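Local structure of superoxide dismutase (Clostridium difficile, 3TJT) at residues Q36-K41 and Y83-F88. The protein probably disproportionates superoxide into hydrogen peroxide and dioxygen, and carries a bound iron(III) ion. Sequence-based numbering, arbitrary orientation.
With FE (Fe (III) ion), chain B.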
ATOM      1  N   GLN A  36      15.943   6.372   0.672  1.00 17.52           N
ATOM      2  CA  GLN A  36      17.173   5.832   1.234  1.00 21.21           C
ATOM      3  C   GLN A  36      17.116   4.326   1.535  1.00 19.84           C
ATOM      4  O   GLN A  36      18.075   3.603   1.271  1.00 21.10           O
ATOM      5  CB  GLN A  36      17.555   6.592   2.507  1.00 22.13           C
ATOM      6  CG  GLN A  36      18.878   6.149   3.114  1.00 21.96           C
ATOM      7  CD  GLN A  36      20.074   6.685   2.347  1.00 27.25           C
ATOM      8  OE1 GLN A  36      20.191   7.890   2.124  1.00 25.06           O
ATOM      9  NE2 GLN A  36      20.961   5.792   1.926  1.00 27.33           N
ATOM     10  N   ALA A  37      16.005   3.863   2.102  1.00 18.36           N
ATOM     11  CA  ALA A  37      15.857   2.445   2.435  1.00 18.94           C
ATOM     12  C   ALA A  37      15.878   1.553   1.194  1.00 19.93           C
ATOM     13  O   ALA A  37      16.478   0.480   1.215  1.00 19.52           O
ATOM     14  CB  ALA A  37      14.569   2.203   3.236  1.00 20.94           C
ATOM     15  N   TYR A  38      15.207   1.975   0.123  1.00 19.09           N
ATOM     16  CA  TYR A  38      15.251   1.187  -1.116  1.00 17.66           C
ATOM     17  C   TYR A  38      16.680   1.037  -1.622  1.00 19.35           C
ATOM     18  O   TYR A  38      17.101  -0.046  -2.020  1.00 19.55           O
ATOM     19  CB  TYR A  38      14.368   1.793  -2.207  1.00 17.60           C
ATOM     20  CG  TYR A  38      12.898   1.729  -1.875  1.00 18.23           C
ATOM     21  CD1 TYR A  38      12.275   0.508  -1.606  1.00 19.67           C
ATOM     22  CD2 TYR A  38      12.137   2.887  -1.806  1.00 16.37           C
ATOM     23  CE1 TYR A  38      10.923   0.455  -1.291  1.00 18.03           C
ATOM     24  CE2 TYR A  38      10.797   2.843  -1.485  1.00 17.72           C
ATOM     25  CZ  TYR A  38      10.194   1.621  -1.234  1.00 18.31           C
ATOM     26  OH  TYR A  38       8.854   1.592  -0.913  1.00 21.30           O
ATOM     27  N   VAL A  39      17.430   2.131  -1.602  1.00 18.84           N
ATOM     28  CA  VAL A  39      18.810   2.094  -2.072  1.00 19.85           C
ATOM     29  C   VAL A  39      19.675   1.212  -1.167  1.00 20.67           C
ATOM     30  O   VAL A  39      20.482   0.413  -1.646  1.00 20.75           O
ATOM     31  CB  VAL A  39      19.399   3.510  -2.188  1.00 21.18           C
ATOM     32  CG1 VAL A  39      20.904   3.456  -2.464  1.00 22.62           C
ATOM     33  CG2 VAL A  39      18.666   4.299  -3.270  1.00 20.36           C
ATOM     34  N   ASP A  40      19.510   1.343   0.145  1.00 21.31           N
ATOM     35  CA  ASP A  40      20.303   0.539   1.073  1.00 21.68           C
ATOM     36  C   ASP A  40      20.013  -0.956   0.907  1.00 21.40           C
ATOM     37  O   ASP A  40      20.930  -1.783   0.918  1.00 21.53           O
ATOM     38  CB  ASP A  40      20.036   0.944   2.530  1.00 22.20           C
ATOM     39  CG  ASP A  40      20.570   2.335   2.876  1.00 28.48           C
ATOM     40  OD1 ASP A  40      21.349   2.904   2.089  1.00 26.70           O
ATOM     41  OD2 ASP A  40      20.200   2.856   3.955  1.00 26.59           O
ATOM     42  N   LYS A  41      18.738  -1.307   0.757  1.00 19.24           N
ATOM     43  CA  LYS A  41      18.362  -2.716   0.649  1.00 20.00           C
ATOM     44  C   LYS A  41      18.834  -3.306  -0.680  1.00 20.99           C
ATOM     45  O   LYS A  41      19.277  -4.463  -0.743  1.00 20.31           O
ATOM     46  CB  LYS A  41      16.852  -2.898   0.827  1.00 21.30           C
ATOM     47  CG  LYS A  41      16.374  -2.643   2.254  1.00 25.44           C
ATOM     48  CD  LYS A  41      14.851  -2.623   2.324  1.00 28.06           C
ATOM     49  CE  LYS A  41      14.363  -2.379   3.739  1.00 34.69           C
ATOM     50  NZ  LYS A  41      14.791  -3.491   4.631  1.00 40.21           N
ATOM     51  N   TYR A  83      14.586   3.496  -8.383  1.00 15.65           N
ATOM     52  CA  TYR A  83      14.347   4.125  -9.673  1.00 16.74           C
ATOM     53  C   TYR A  83      13.150   5.069  -9.606  1.00 20.10           C
ATOM     54  O   TYR A  83      13.222   6.216 -10.061  1.00 17.62           O
ATOM     55  CB  TYR A  83      14.111   3.073 -10.762  1.00 20.00           C
ATOM     56  CG  TYR A  83      13.943   3.704 -12.123  1.00 21.81           C
ATOM     57  CD1 TYR A  83      15.049   4.003 -12.903  1.00 27.33           C
ATOM     58  CD2 TYR A  83      12.684   4.029 -12.611  1.00 21.51           C
ATOM     59  CE1 TYR A  83      14.908   4.595 -14.141  1.00 32.94           C
ATOM     60  CE2 TYR A  83      12.536   4.632 -13.849  1.00 26.29           C
ATOM     61  CZ  TYR A  83      13.653   4.905 -14.608  1.00 33.48           C
ATOM     62  OH  TYR A  83      13.514   5.501 -15.839  1.00 38.46           O
ATOM     63  N   ASN A  84      12.043   4.581  -9.048  1.00 17.32           N
ATOM     64  CA  ASN A  84      10.806   5.344  -9.040  1.00 15.65           C
ATOM     65  C   ASN A  84      10.940   6.652  -8.251  1.00 16.70           C
ATOM     66  O   ASN A  84      10.405   7.683  -8.650  1.00 16.33           O
ATOM     67  CB  ASN A  84       9.640   4.509  -8.484  1.00 15.18           C
ATOM     68  CG  ASN A  84       9.229   3.367  -9.406  1.00 17.31           C
ATOM     69  OD1 ASN A  84       9.578   3.340 -10.591  1.00 17.20           O
ATOM     70  ND2 ASN A  84       8.467   2.414  -8.859  1.00 15.67           N
ATOM     71  N   HIS A  85      11.635   6.605  -7.122  1.00 17.49           N
ATOM     72  CA  HIS A  85      11.752   7.802  -6.298  1.00 16.86           C
ATOM     73  C   HIS A  85      12.702   8.818  -6.910  1.00 18.29           C
ATOM     74  O   HIS A  85      12.421  10.016  -6.886  1.00 17.74           O
ATOM     75  CB  HIS A  85      12.130   7.445  -4.859  1.00 16.82           C
ATOM     76  CG  HIS A  85      10.981   6.864  -4.103  1.00 17.27           C
ATOM     77  ND1 HIS A  85      10.643   5.528  -4.181  1.00 17.09           N
ATOM     78  CD2 HIS A  85      10.034   7.450  -3.331  1.00 19.06           C
ATOM     79  CE1 HIS A  85       9.560   5.309  -3.454  1.00 19.47           C
ATOM     80  NE2 HIS A  85       9.170   6.459  -2.932  1.00 19.72           N
ATOM     81  N   LYS A  86      13.815   8.354  -7.465  1.00 18.21           N
ATOM     82  CA  LYS A  86      14.703   9.277  -8.166  1.00 19.19           C
ATOM     83  C   LYS A  86      13.903   9.995  -9.251  1.00 18.84           C
ATOM     84  O   LYS A  86      13.960  11.227  -9.373  1.00 17.88           O
ATOM     85  CB  LYS A  86      15.909   8.556  -8.781  1.00 19.79           C
ATOM     86  CG  LYS A  86      16.898   9.537  -9.429  1.00 24.27           C
ATOM     87  CD  LYS A  86      17.881   8.850 -10.372  1.00 30.93           C
ATOM     88  CE  LYS A  86      18.689   7.792  -9.672  1.00 38.84           C
ATOM     89  NZ  LYS A  86      19.701   7.168 -10.580  1.00 46.33           N
ATOM     90  N   PHE A  87      13.141   9.223 -10.020  1.00 17.13           N
ATOM     91  CA  PHE A  87      12.306   9.762 -11.089  1.00 17.14           C
ATOM     92  C   PHE A  87      11.275  10.756 -10.552  1.00 18.80           C
ATOM     93  O   PHE A  87      11.087  11.843 -11.104  1.00 17.79           O
ATOM     94  CB  PHE A  87      11.589   8.612 -11.830  1.00 17.66           C
ATOM     95  CG  PHE A  87      10.706   9.071 -12.945  1.00 19.82           C
ATOM     96  CD1 PHE A  87      11.183   9.117 -14.249  1.00 20.78           C
ATOM     97  CD2 PHE A  87       9.407   9.471 -12.701  1.00 18.57           C
ATOM     98  CE1 PHE A  87      10.374   9.542 -15.277  1.00 20.47           C
ATOM     99  CE2 PHE A  87       8.593   9.913 -13.735  1.00 20.85           C
ATOM    100  CZ  PHE A  87       9.076   9.949 -15.021  1.00 20.34           C
ATOM    101  N   PHE A  88      10.605  10.370  -9.471  1.00 16.45           N
ATOM    102  CA  PHE A  88       9.545  11.185  -8.883  1.00 15.33           C
ATOM    103  C   PHE A  88      10.055  12.550  -8.391  1.00 15.21           C
ATOM    104  O   PHE A  88       9.444  13.586  -8.669  1.00 17.86           O
ATOM    105  CB  PHE A  88       8.889  10.406  -7.736  1.00 17.34           C
ATOM    106  CG  PHE A  88       7.712  11.099  -7.113  1.00 14.99           C
ATOM    107  CD1 PHE A  88       6.617  11.469  -7.877  1.00 15.05           C
ATOM    108  CD2 PHE A  88       7.692  11.350  -5.745  1.00 16.97           C
ATOM    109  CE1 PHE A  88       5.512  12.099  -7.300  1.00 16.31           C
ATOM    110  CE2 PHE A  88       6.594  11.985  -5.156  1.00 18.47           C
ATOM    111  CZ  PHE A  88       5.504  12.349  -5.930  1.00 16.45           C
TER
HETATM  112 FE    FE B   1       7.114   6.812  -2.138  1.00 25.18          FE
HETATM  113  O   HOH W   1       6.383   4.888  -3.001  1.00 16.43           O
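The phenol ring of Tyr-38 and the imidazole of His-85 are the flat groups that meet here, and they are turned only 27° from parallel. They are slid so far apart, with centroids 5.3 Å from each other, that they hardly overlap, and this is not a full stack. The approach is led by two carbons, CE2 of Tyr-38 and CE1 of His-85, which come to 3.4 Å; CD2 of the tyrosine and ND1 of the histidine sit further back.

Each ring leaves its helix in the same way, with CG anti to the carbonyl carbon and beside the backbone N (chi1 -67° for Tyr-38 and -75° for His-85). That torsion carries each ring toward the other helix of the long pair in the alpha-hairpin domain, 24-46 and 72-90, where the two leading carbons meet.

Both nitrogens of His-85 are in use. NE2 gives its lone pair to the iron at 2.2 Å, with His-30, Asp-167 and His-171 as the other protein ligands and a water 2.2 Å from the metal completing five-coordination. ND1 donates to the carbonyl oxygen of Gly-81, one turn back on the same helix, and these two bonds together fix the rotation of a ring that Trp-133 also meets edge-to-face and His-30 nearly at right angles.

No hydrogen bond joins the two segments; the contact is van der Waals between rings. Tyr-38 does not bind the iron but touches one of its ligands, which makes it a second-shell residue. Its OH is hydrogen-bonded to NE2 of Gln-152, whose OE1 accepts from ND2 of Asn-84, and, as in relatives of this family, that glutamine probably links the tyrosine to the metal-bound solvent.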